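Chitin-binding domain 3 protein (Micromonospora aurantiaca ATCC 27029, PDB 5OPF) is a copper-dependent lytic polysaccharide monooxygenase that probably cleaves cellulose or chitin chains by oxidation. Local coordinates at residues Gln16-Asp21 with Gln36-Asp41. Sequence-based numbering, arbitrary orientation.
Sequences QRWGGD and QAWQAD
W38 reaches across from helix 32-40 and sets its indole against CB of W18 and CA of G19. Its pyrrole nitrogen does the closest touching: NE1 of W38 sits 3.6 Å from CB of W18. Farther along the same side of the indole, CZ2 of W38 lies 3.9 Å from CA of G19. Both approaches are oblique to the indole plane. W18 offers its CB here, not its ring. Its CG stands anti to the carbonyl carbon (chi1 -63°), which carries the indole away from W38, and its NE1 donates a hydrogen bond to D31. D31 also forms a salt bridge with R17. No hydrogen bond links 16-21 to 36-41; the contact is small and made by van der Waals packing, burying 113 Å² in all. Nearest CA atoms, those of W18 and W38, are 9.2 Å apart, a gap bridged by the W38 side chain. The two helices belong to the helical region between strands 2-6 and 52-54, an insertion of the kind that LPMOs add to their immunoglobulin-like beta-sandwich core. The disulfide C14-C34 ties the same two helices covalently. Around W38, W46 packs edge-to-face and F22 meets the ring with the planes at about 35°. Its NE1 makes a weak hydrogen bond to the carbonyl of C14. Cutting W38 back to an alanine is likely to open a gap beside W18 CB and G19 and leave W46 and F22 without their aromatic partner. Past W18 the chain turns, and N of D21 hydrogen-bonds to O of W18 at 2.9 Å.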
# COMPACT_ATOMS: atom_id res chain seq x y z
N GLN A 16 5.58 -9.86 -6.06
CA GLN A 16 6.80 -10.50 -5.60
C GLN A 16 6.61 -12.00 -5.43
O GLN A 16 7.45 -12.81 -5.85
CB GLN A 16 7.18 -9.87 -4.26
CG GLN A 16 8.60 -10.03 -3.78
CD GLN A 16 8.88 -9.10 -2.60
OE1 GLN A 16 7.99 -8.81 -1.79
NE2 GLN A 16 10.10 -8.60 -2.53
N ARG A 17 5.50 -12.41 -4.81
CA ARG A 17 5.35 -13.81 -4.45
C ARG A 17 4.87 -14.67 -5.61
O ARG A 17 5.22 -15.85 -5.66
CB ARG A 17 4.44 -13.97 -3.24
CG ARG A 17 5.10 -13.43 -1.97
CD ARG A 17 4.26 -13.52 -0.69
NE ARG A 17 3.03 -12.75 -0.80
CZ ARG A 17 1.83 -13.26 -1.06
NH1 ARG A 17 1.65 -14.56 -1.19
NH2 ARG A 17 0.79 -12.45 -1.15
N TRP A 18 4.08 -14.13 -6.53
CA TRP A 18 3.49 -14.91 -7.61
C TRP A 18 3.89 -14.47 -9.01
O TRP A 18 3.52 -15.16 -9.97
CB TRP A 18 1.96 -14.91 -7.52
CG TRP A 18 1.41 -15.54 -6.28
CD1 TRP A 18 0.99 -14.90 -5.16
CD2 TRP A 18 1.24 -16.94 -6.03
NE1 TRP A 18 0.55 -15.80 -4.23
CE2 TRP A 18 0.70 -17.07 -4.74
CE3 TRP A 18 1.47 -18.10 -6.78
CZ2 TRP A 18 0.39 -18.31 -4.17
CZ3 TRP A 18 1.17 -19.32 -6.22
CH2 TRP A 18 0.64 -19.42 -4.93
N GLY A 19 4.62 -13.37 -9.18
CA GLY A 19 4.90 -12.90 -10.53
C GLY A 19 5.60 -13.94 -11.38
O GLY A 19 5.32 -14.06 -12.58
N GLY A 20 6.52 -14.71 -10.79
CA GLY A 20 7.22 -15.75 -11.52
C GLY A 20 6.37 -16.95 -11.86
O GLY A 20 6.76 -17.74 -12.73
N ASP A 21 5.24 -17.12 -11.18
CA ASP A 21 4.33 -18.26 -11.39
C ASP A 21 2.87 -17.80 -11.34
O ASP A 21 2.03 -18.42 -10.69
CB ASP A 21 4.64 -19.45 -10.47
CG ASP A 21 4.30 -19.22 -9.00
OD1 ASP A 21 4.53 -18.11 -8.47
OD2 ASP A 21 3.82 -20.21 -8.35
N GLN A 36 -7.75 -13.80 -7.06
CA GLN A 36 -8.81 -12.97 -7.64
C GLN A 36 -8.24 -11.69 -8.24
O GLN A 36 -8.76 -11.18 -9.24
CB GLN A 36 -9.93 -12.69 -6.62
CG GLN A 36 -9.54 -11.97 -5.34
CD GLN A 36 -9.59 -10.45 -5.41
OE1 GLN A 36 -10.58 -9.87 -5.89
NE2 GLN A 36 -8.56 -9.80 -4.90
N ALA A 37 -7.14 -11.19 -7.69
CA ALA A 37 -6.51 -10.00 -8.25
C ALA A 37 -5.87 -10.31 -9.60
O ALA A 37 -6.10 -9.60 -10.59
CB ALA A 37 -5.48 -9.42 -7.28
N TRP A 38 -5.06 -11.37 -9.68
CA TRP A 38 -4.42 -11.72 -10.94
C TRP A 38 -5.45 -12.04 -12.01
O TRP A 38 -5.25 -11.71 -13.19
CB TRP A 38 -3.48 -12.91 -10.74
CG TRP A 38 -2.11 -12.58 -10.18
CD1 TRP A 38 -1.64 -12.83 -8.92
CD2 TRP A 38 -1.02 -11.98 -10.89
NE1 TRP A 38 -0.33 -12.40 -8.81
CE2 TRP A 38 0.07 -11.89 -10.01
CE3 TRP A 38 -0.85 -11.51 -12.20
CZ2 TRP A 38 1.30 -11.36 -10.40
CZ3 TRP A 38 0.36 -10.98 -12.57
CH2 TRP A 38 1.42 -10.91 -11.68
N GLN A 39 -6.54 -12.69 -11.63
CA GLN A 39 -7.57 -13.04 -12.61
C GLN A 39 -8.30 -11.80 -13.12
O GLN A 39 -8.67 -11.74 -14.30
CB GLN A 39 -8.54 -14.06 -12.02
CG GLN A 39 -7.91 -15.41 -11.69
CD GLN A 39 -7.66 -16.26 -12.93
OE1 GLN A 39 -6.53 -16.34 -13.43
NE2 GLN A 39 -8.70 -16.91 -13.41
N ALA A 40 -8.52 -10.81 -12.25
CA ALA A 40 -9.29 -9.63 -12.64
C ALA A 40 -8.49 -8.70 -13.54
O ALA A 40 -9.01 -8.19 -14.54
CB ALA A 40 -9.75 -8.88 -11.39
N ASP A 41 -7.23 -8.44 -13.20
CA ASP A 41 -6.41 -7.56 -14.01
C ASP A 41 -4.95 -7.75 -13.62
O ASP A 41 -4.50 -7.20 -12.60
CB ASP A 41 -6.81 -6.10 -13.85
CG ASP A 41 -6.12 -5.20 -14.86
OD1 ASP A 41 -5.08 -5.61 -15.42
OD2 ASP A 41 -6.61 -4.08 -15.11